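Local coordinates for protein 1-carboxybiuret hydrolase subunit AtzE (Pseudomonas sp., PDB 6C62) that hydrolyses 1-carboxybiuret to urea-1,3-dicarboxylate and ammonia in atrazine degradation, working as an amidase-family enzyme in a heterotetramer with AtzG, at residues V247-I252 and L441-V446; F349-Y353 and P403-A407; P370-I374 and A396-T401; C409-A414 and V428-P434. All coordinates share one frame. Where two conformers were deposited one is given. Residues are numbered along the deposited sequence.

Interaction 1 of 4, residues V247-I252 and L441-V446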
# COMPACT_ATOMS: atom_id res chain seq x y z
N VAL A 247 -5.61 13.16 32.03
CA VAL A 247 -6.29 14.37 31.57
C VAL A 247 -7.78 14.15 31.29
O VAL A 247 -8.46 15.05 30.75
CB VAL A 247 -5.58 14.97 30.29
CG1 VAL A 247 -4.13 15.34 30.62
CG2 VAL A 247 -5.60 14.00 29.09
N LEU A 248 -8.30 12.99 31.67
CA LEU A 248 -9.68 12.64 31.33
C LEU A 248 -10.71 13.67 31.80
O LEU A 248 -11.74 13.91 31.13
CB LEU A 248 -9.99 11.27 31.92
CG LEU A 248 -11.37 10.70 31.63
CD1 LEU A 248 -11.53 10.48 30.13
CD2 LEU A 248 -11.59 9.39 32.44
N SER A 249 -10.41 14.29 32.95
CA SER A 249 -11.30 15.28 33.54
C SER A 249 -10.92 16.73 33.27
O SER A 249 -11.47 17.62 33.86
CB SER A 249 -11.45 15.01 35.04
OG SER A 249 -12.29 13.86 35.15
N GLN A 250 -10.03 16.96 32.31
CA GLN A 250 -9.60 18.33 31.97
C GLN A 250 -10.73 19.17 31.38
O GLN A 250 -10.66 20.41 31.47
CB GLN A 250 -8.41 18.25 31.02
CG GLN A 250 -7.70 19.58 30.69
CD GLN A 250 -6.43 19.36 29.87
OE1 GLN A 250 -5.63 18.48 30.20
NE2 GLN A 250 -6.20 20.17 28.88
N GLY A 251 -11.76 18.56 30.78
CA GLY A 251 -12.87 19.35 30.19
C GLY A 251 -12.56 19.81 28.77
O GLY A 251 -11.59 19.40 28.17
N ILE A 252 -13.43 20.64 28.23
CA ILE A 252 -13.44 21.00 26.83
C ILE A 252 -13.35 22.52 26.64
O ILE A 252 -13.59 22.99 25.53
CB ILE A 252 -14.73 20.50 26.13
CG1 ILE A 252 -15.96 21.00 26.91
CG2 ILE A 252 -14.75 18.98 26.03
CD1 ILE A 252 -17.22 20.96 26.14
N LEU A 441 -12.00 11.37 24.47
CA LEU A 441 -12.27 10.88 25.84
C LEU A 441 -12.65 12.00 26.78
O LEU A 441 -13.57 11.83 27.61
CB LEU A 441 -11.10 10.06 26.36
CG LEU A 441 -10.88 8.71 25.64
CD1 LEU A 441 -9.42 8.23 25.78
CD2 LEU A 441 -11.86 7.70 26.21
N ARG A 442 -11.97 13.15 26.67
CA ARG A 442 -12.36 14.36 27.43
C ARG A 442 -13.79 14.79 27.15
O ARG A 442 -14.53 15.16 28.07
CB ARG A 442 -11.38 15.51 27.16
CG ARG A 442 -10.09 15.34 27.92
CD ARG A 442 -9.01 16.29 27.42
NE ARG A 442 -9.39 17.70 27.41
CZ ARG A 442 -8.67 18.69 26.83
NH1 ARG A 442 -7.56 18.45 26.17
NH2 ARG A 442 -9.07 19.93 26.85
N ALA A 443 -14.20 14.76 25.89
CA ALA A 443 -15.56 15.10 25.52
C ALA A 443 -16.55 14.08 26.08
O ALA A 443 -17.65 14.42 26.57
CB ALA A 443 -15.72 15.22 24.01
N GLY A 444 -16.18 12.80 26.01
CA GLY A 444 -17.00 11.78 26.61
C GLY A 444 -17.26 11.98 28.09
O GLY A 444 -18.39 11.76 28.57
N LYS A 445 -16.22 12.35 28.81
CA LYS A 445 -16.29 12.56 30.24
C LYS A 445 -17.28 13.72 30.59
O LYS A 445 -18.07 13.60 31.55
CB LYS A 445 -14.91 12.86 30.79
CG LYS A 445 -14.85 13.06 32.31
CD LYS A 445 -15.47 11.87 33.03
CE LYS A 445 -14.89 11.70 34.43
NZ LYS A 445 -15.33 12.82 35.29
N VAL A 446 -17.28 14.80 29.81
CA VAL A 446 -18.27 15.86 29.97
C VAL A 446 -19.68 15.33 29.74
O VAL A 446 -20.59 15.62 30.55
CB VAL A 446 -18.01 17.07 29.05
CG1 VAL A 446 -19.20 18.08 29.08
CG2 VAL A 446 -16.71 17.74 29.45
O HOH W 1 -13.23 16.11 30.28
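Two small apolar patches anchor the loop 247-252 on the helical turn 441-446. In one, Ile252 CG2 lies 4.1 Å from Val446 CG2 and 4.4 Å from Ala443 CB; in the other, Leu248 bends its side chain in so that CD1 comes 3.8 Å from Leu441 CB. Val247 to Gln250 form a type I beta turn, and a water bridges the turn and the helix, donating to Leu248 O (2.8 Å) and to Arg442 O (2.7 Å) and accepting from Gly251 N (2.9 Å). Gly251, with phi near +85° and psi near 180°, adopts a backbone shape in which a CB would collide with the preceding carbonyl. Its own carbonyl is gripped by Arg442, whose NE and NH2 both donate to Gly251 O at 2.9 Å, while the aliphatic part of that arginine runs under Val247 O, 3.3 Å from Arg442 CG. At the polar edge Lys445 NZ stands 3.2 Å from Ser249 OG and makes a salt bridge with Asp449. The contact thus fastens the loop that leads into strand 257-260 onto helix 437-449, with helix 216-226 against Leu248, Leu441 and Lys445, and helix 270-283 against Ile252 and Val446.

Interaction 2 of 4, residues F349-Y353 and P403-A407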
# COMPACT_ATOMS: atom_id res chain seq x y z
N PHE A 349 -7.76 7.50 -4.27
CA PHE A 349 -8.68 8.40 -3.61
C PHE A 349 -8.35 8.54 -2.14
O PHE A 349 -8.46 9.61 -1.56
CB PHE A 349 -10.13 7.98 -3.82
CG PHE A 349 -11.10 8.72 -2.93
CD1 PHE A 349 -11.44 10.02 -3.23
CD2 PHE A 349 -11.61 8.15 -1.81
CE1 PHE A 349 -12.28 10.78 -2.41
CE2 PHE A 349 -12.47 8.88 -0.98
CZ PHE A 349 -12.82 10.19 -1.31
N ARG A 350 -7.94 7.45 -1.50
CA ARG A 350 -7.68 7.50 -0.07
C ARG A 350 -6.58 8.53 0.30
O ARG A 350 -6.63 9.10 1.38
CB ARG A 350 -7.31 6.10 0.47
CG ARG A 350 -7.40 6.04 1.99
CD ARG A 350 -7.06 4.69 2.53
NE ARG A 350 -7.55 4.49 3.88
CZ ARG A 350 -7.33 3.39 4.58
NH1 ARG A 350 -6.57 2.39 4.10
NH2 ARG A 350 -7.84 3.30 5.79
N ARG A 351 -5.56 8.71 -0.55
CA ARG A 351 -4.56 9.77 -0.36
C ARG A 351 -5.21 11.17 -0.33
O ARG A 351 -4.94 11.96 0.55
CB ARG A 351 -3.43 9.71 -1.41
CG ARG A 351 -2.49 10.94 -1.41
CD ARG A 351 -1.31 10.76 -2.35
NE ARG A 351 -0.47 9.68 -1.91
CZ ARG A 351 0.45 9.73 -0.95
NH1 ARG A 351 0.74 10.85 -0.35
NH2 ARG A 351 1.10 8.62 -0.61
N VAL A 352 -6.07 11.42 -1.27
CA VAL A 352 -6.78 12.71 -1.39
C VAL A 352 -7.66 12.90 -0.16
O VAL A 352 -7.69 13.94 0.46
CB VAL A 352 -7.65 12.74 -2.68
CG1 VAL A 352 -8.54 13.97 -2.70
CG2 VAL A 352 -6.75 12.79 -3.90
N TYR A 353 -8.38 11.85 0.23
CA TYR A 353 -9.27 11.85 1.39
C TYR A 353 -8.51 12.13 2.65
O TYR A 353 -8.99 12.96 3.45
CB TYR A 353 -10.00 10.53 1.46
CG TYR A 353 -11.14 10.40 2.40
CD1 TYR A 353 -12.32 11.04 2.14
CD2 TYR A 353 -11.07 9.56 3.51
CE1 TYR A 353 -13.42 10.92 2.97
CE2 TYR A 353 -12.15 9.42 4.34
CZ TYR A 353 -13.35 10.12 4.05
OH TYR A 353 -14.44 9.94 4.83
N PRO A 403 -17.42 6.20 6.73
CA PRO A 403 -16.53 7.29 6.22
C PRO A 403 -15.41 7.67 7.20
O PRO A 403 -14.33 8.08 6.78
CB PRO A 403 -17.49 8.49 6.06
CG PRO A 403 -18.89 7.89 5.99
CD PRO A 403 -18.82 6.66 6.85
N VAL A 404 -15.65 7.52 8.48
CA VAL A 404 -14.74 8.02 9.51
C VAL A 404 -13.55 7.09 9.79
O VAL A 404 -12.38 7.53 9.85
CB VAL A 404 -15.52 8.28 10.83
CG1 VAL A 404 -14.58 8.79 11.91
CG2 VAL A 404 -16.70 9.24 10.58
N SER A 405 -13.81 5.80 9.90
CA SER A 405 -12.75 4.81 10.01
C SER A 405 -11.84 4.74 8.77
O SER A 405 -10.71 4.35 8.87
CB SER A 405 -13.34 3.43 10.38
OG SER A 405 -14.52 3.24 9.68
N PHE A 406 -12.33 5.17 7.61
CA PHE A 406 -11.55 5.10 6.40
C PHE A 406 -10.34 6.08 6.44
O PHE A 406 -9.27 5.79 5.93
CB PHE A 406 -12.43 5.37 5.20
CG PHE A 406 -11.77 5.08 3.89
CD1 PHE A 406 -11.18 3.82 3.67
CD2 PHE A 406 -11.69 6.03 2.90
CE1 PHE A 406 -10.50 3.55 2.47
CE2 PHE A 406 -11.01 5.76 1.73
CZ PHE A 406 -10.48 4.52 1.48
N ALA A 407 -10.59 7.23 7.09
CA ALA A 407 -9.55 8.19 7.41
C ALA A 407 -8.76 7.80 8.65
O ALA A 407 -7.68 8.38 8.89
CB ALA A 407 -10.13 9.57 7.58
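Arg350 spans this helix-helix contact in a fully extended conformation. All its chi angles are close to trans, so the side chain reaches straight out from helix 340-360 to Phe406, where NE and NH2 both donate to Phe406 O, at 3.0 and 2.9 Å. The same guanidinium lies flat on the Phe406 ring, planes 6° apart and centres 4.5 Å apart, a stack in which one residue offers both its carbonyl and its ring. Phe406 has a t chi1, which swings the ring back toward helix 340-360. The two segments cross almost at right angles (92°) with axes 10.9 Å apart, so long side chains bridge the gap within the amidase fold, on a flank where AtzG packs against Phe349 and Arg350. Tyr353, also t at chi1, extends across the gap and donates from OH to Pro403 O (2.7 Å); its ring meets Phe406 obliquely, CD2 to CD2 3.6 Å, and its CE2 touches Ala407 CB at 3.8 Å. Phe349, t again, brings CD2 to 4.3 Å from Phe406 CE2, at the edge of that ring. Beyond the two segments, Arg350 NH1 donates to Ser205 O, and Ala300 and Ala301 of helix 294-312 pack against Phe406.

Interaction 3 of 4, residues P370-I374 and A396-T401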
# COMPACT_ATOMS: atom_id res chain seq x y z
N PRO A 370 -24.03 10.97 14.61
CA PRO A 370 -24.62 9.80 15.23
C PRO A 370 -23.81 8.57 14.88
O PRO A 370 -23.08 8.56 13.88
CB PRO A 370 -26.04 9.72 14.61
CG PRO A 370 -26.15 10.88 13.63
CD PRO A 370 -24.75 11.39 13.39
N ALA A 371 -23.88 7.57 15.73
CA ALA A 371 -23.20 6.30 15.49
C ALA A 371 -23.92 5.35 14.55
O ALA A 371 -23.28 4.59 13.79
CB ALA A 371 -22.94 5.60 16.82
N THR A 372 -25.25 5.32 14.62
CA THR A 372 -26.05 4.46 13.76
C THR A 372 -27.27 5.27 13.31
O THR A 372 -27.64 6.23 14.01
CB THR A 372 -26.52 3.18 14.51
OG1 THR A 372 -27.11 3.55 15.77
CG2 THR A 372 -25.39 2.25 14.74
N PRO A 373 -27.86 4.94 12.15
CA PRO A 373 -29.00 5.72 11.63
C PRO A 373 -30.27 5.56 12.46
O PRO A 373 -31.05 6.49 12.54
CB PRO A 373 -29.22 5.19 10.22
CG PRO A 373 -28.12 4.24 9.95
CD PRO A 373 -27.45 3.88 11.23
N ILE A 374 -30.43 4.40 13.10
CA ILE A 374 -31.53 4.06 13.95
C ILE A 374 -31.02 3.18 15.14
O ILE A 374 -29.88 2.68 15.12
CB ILE A 374 -32.57 3.20 13.17
CG1 ILE A 374 -31.93 1.95 12.55
CG2 ILE A 374 -33.21 3.97 12.02
CD1 ILE A 374 -32.90 0.88 12.16
N ALA A 396 -26.53 -1.20 6.05
CA ALA A 396 -27.00 0.14 6.45
C ALA A 396 -26.60 0.58 7.84
O ALA A 396 -26.51 1.80 8.07
CB ALA A 396 -28.50 0.24 6.34
N MET A 397 -26.46 -0.37 8.78
CA MET A 397 -26.08 -0.03 10.16
C MET A 397 -24.76 0.78 10.21
O MET A 397 -24.53 1.52 11.15
CB MET A 397 -25.95 -1.30 11.03
CG MET A 397 -27.27 -1.98 11.46
SD MET A 397 -28.39 -0.84 12.33
CE MET A 397 -29.47 -0.54 10.97
N GLY A 398 -23.90 0.62 9.19
CA GLY A 398 -22.59 1.36 9.17
C GLY A 398 -22.51 2.59 8.30
O GLY A 398 -21.43 3.12 8.04
N LEU A 399 -23.64 3.07 7.82
CA LEU A 399 -23.65 4.26 6.95
C LEU A 399 -22.88 5.49 7.52
O LEU A 399 -22.24 6.24 6.77
CB LEU A 399 -25.14 4.67 6.67
CG LEU A 399 -25.91 3.87 5.61
CD1 LEU A 399 -27.39 4.23 5.65
CD2 LEU A 399 -25.39 4.07 4.20
N LEU A 400 -23.03 5.73 8.81
CA LEU A 400 -22.45 6.86 9.51
C LEU A 400 -21.03 6.60 10.07
O LEU A 400 -20.27 7.54 10.33
CB LEU A 400 -23.34 7.28 10.64
CG LEU A 400 -24.78 7.62 10.19
CD1 LEU A 400 -25.71 7.85 11.37
CD2 LEU A 400 -24.75 8.84 9.27
N THR A 401 -20.68 5.34 10.24
CA THR A 401 -19.37 4.95 10.79
C THR A 401 -18.30 4.83 9.70
O THR A 401 -17.13 5.18 9.90
CB THR A 401 -19.46 3.63 11.58
OG1 THR A 401 -20.16 2.64 10.82
CG2 THR A 401 -20.19 3.83 12.83
O HOH W 2 -23.64 3.97 11.21
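Leu400 is the main bump here. Its side chain points into the bend of 370-374, where CD1 sits 3.8 Å from Pro370 CB, 3.6 Å from Thr372 C and 3.7 Å from Pro373 N, while CB lies 3.5 Å under Pro370 O. In return the Pro373 ring drops into the hollow beside the type I turn Ala396-Leu399: its CG is 3.5 Å from Ala396 O and 4.4 Å from Leu399 CD1. Met397 starts out facing away but curls back, both chi1 and chi2 being m, to lay CE 3.8 Å from Ile374 CG1. Thr401 CG2 nudges Ala371 O at 3.3 Å. No direct hydrogen bond crosses; a water sits between the backbones, donating to Ala371 O (2.7 Å) and Met397 O (2.6 Å) and accepting from Leu400 N (3.0 Å). This buried pair of loops links the end of strand 366-370 to the lead-in of helix 402-407, with helix 176-182 packed on Ala371 and Thr372, and strand 383-386 on Pro373, Ile374 and Met397.

Interaction 4 of 4, residues C409-A414 and V428-P434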
# COMPACT_ATOMS: atom_id res chain seq x y z
N CYS A 409 -9.53 8.22 11.89
CA CYS A 409 -9.64 9.17 12.99
C CYS A 409 -10.15 8.46 14.24
O CYS A 409 -11.04 7.62 14.14
CB CYS A 409 -10.66 10.26 12.63
SG CYS A 409 -10.21 11.33 11.28
N PRO A 410 -9.66 8.81 15.41
CA PRO A 410 -10.19 8.18 16.61
C PRO A 410 -11.62 8.65 16.95
O PRO A 410 -12.00 9.78 16.63
CB PRO A 410 -9.19 8.60 17.71
CG PRO A 410 -8.69 9.92 17.25
CD PRO A 410 -8.63 9.80 15.72
N VAL A 411 -12.40 7.76 17.59
CA VAL A 411 -13.82 8.00 17.90
C VAL A 411 -14.17 7.39 19.21
O VAL A 411 -13.81 6.25 19.43
CB VAL A 411 -14.77 7.35 16.85
CG1 VAL A 411 -16.25 7.57 17.21
CG2 VAL A 411 -14.50 7.86 15.46
N VAL A 412 -14.83 8.16 20.08
CA VAL A 412 -15.54 7.59 21.27
C VAL A 412 -17.00 7.56 20.90
O VAL A 412 -17.58 8.56 20.40
CB VAL A 412 -15.34 8.41 22.51
CG1 VAL A 412 -16.31 8.05 23.63
CG2 VAL A 412 -13.95 8.23 23.03
N ALA A 413 -17.59 6.40 21.12
CA ALA A 413 -19.02 6.19 20.96
C ALA A 413 -19.68 6.26 22.36
O ALA A 413 -19.42 5.45 23.23
CB ALA A 413 -19.33 4.88 20.30
N ALA A 414 -20.42 7.33 22.56
CA ALA A 414 -21.04 7.64 23.85
C ALA A 414 -22.53 7.23 23.83
O ALA A 414 -23.27 7.63 22.92
CB ALA A 414 -20.93 9.13 24.11
N VAL A 428 -23.59 8.34 20.12
CA VAL A 428 -23.03 9.47 19.42
C VAL A 428 -21.53 9.27 19.22
O VAL A 428 -20.81 8.91 20.17
CB VAL A 428 -23.32 10.78 20.21
CG1 VAL A 428 -22.55 10.85 21.50
CG2 VAL A 428 -22.94 11.98 19.41
N GLN A 429 -21.05 9.54 18.00
CA GLN A 429 -19.60 9.54 17.70
C GLN A 429 -19.01 10.91 18.07
O GLN A 429 -19.49 11.95 17.59
CB GLN A 429 -19.35 9.30 16.21
CG GLN A 429 -19.85 7.98 15.66
CD GLN A 429 -19.40 7.74 14.22
OE1 GLN A 429 -18.29 7.24 14.00
NE2 GLN A 429 -20.27 8.05 13.24
N LEU A 430 -17.96 10.88 18.88
CA LEU A 430 -17.13 12.04 19.17
C LEU A 430 -15.79 11.79 18.46
O LEU A 430 -15.02 10.90 18.84
CB LEU A 430 -16.95 12.17 20.67
CG LEU A 430 -18.26 12.18 21.50
CD1 LEU A 430 -17.96 12.05 22.96
CD2 LEU A 430 -19.04 13.43 21.24
N ILE A 431 -15.57 12.52 17.37
CA ILE A 431 -14.52 12.22 16.39
C ILE A 431 -13.47 13.30 16.55
O ILE A 431 -13.80 14.49 16.57
CB ILE A 431 -15.04 12.28 14.94
CG1 ILE A 431 -16.30 11.45 14.79
CG2 ILE A 431 -14.01 11.82 13.94
CD1 ILE A 431 -17.17 11.78 13.60
N ALA A 432 -12.22 12.89 16.61
CA ALA A 432 -11.09 13.83 16.63
C ALA A 432 -10.08 13.49 15.56
O ALA A 432 -10.18 12.46 14.87
CB ALA A 432 -10.44 13.81 18.02
N ALA A 433 -9.08 14.36 15.40
CA ALA A 433 -8.00 14.15 14.44
C ALA A 433 -7.19 12.92 14.81
O ALA A 433 -7.14 12.58 15.98
CB ALA A 433 -7.08 15.37 14.42
N PRO A 434 -6.51 12.29 13.82
CA PRO A 434 -5.55 11.27 14.13
C PRO A 434 -4.64 11.61 15.28
O PRO A 434 -4.04 12.67 15.28
CB PRO A 434 -4.75 11.09 12.83
CG PRO A 434 -5.79 11.46 11.79
CD PRO A 434 -6.49 12.65 12.39
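Strands 411-416 and 426-432 form a beta hairpin, neighbouring antiparallel strands inside the large mixed sheet of the amidase fold. The walk starts ahead of the strand at Cys409, whose CB rests 3.9 Å from Ile431 CG2 and whose SG is 4.1 Å from Pro434 CD. Pro410 then begins the pairing: its O accepts from Ala432 N at 3.1 Å. Val411 and Ile431 make a non-hydrogen-bonded pair, with Val411 CG2 4.1 Å from Ile431 CG1, and Val411 CG1 also reaches Gln429 CB at 3.7 Å. Val412 pairs with Leu430 through two hydrogen bonds, Val412 N to Leu430 O at 3.0 Å and Leu430 N to Val412 O at 2.8 Å; its side chain shares a face with Leu430 and Ala414, turned to helix 437-449. Ala413 faces the other way, beside Gln429. Ala414, the last residue of the segment, lies opposite Val428, each N donating to the other's O at 2.9 Å, while Ala414 CB fits 3.5 Å from Val428 CG1.

The hairpin of interaction 4 borders all three other contacts. On one face of its sheet Leu430 CD1 packs 3.6 Å from Gly444 N, and Val412 CG2 lies 3.8 Å from Leu441 CD2, joining it to interaction 1. On the other face Val404 CG1 touches Val411 CG2 and Ile431 CG2, both at 3.7 Å, bringing in interaction 2, and Gln429 NE2 reaches Pro370 O and Leu400 O of interaction 3, both at 2.9 Å, probably as hydrogen bonds. Interactions 2 and 3 adjoin in sequence, and the side chains of Thr401 and Ser405 come within about 8 and 9 Å of that of Ser174, the probable acyl-ester serine; interaction 1 lies away from the active site.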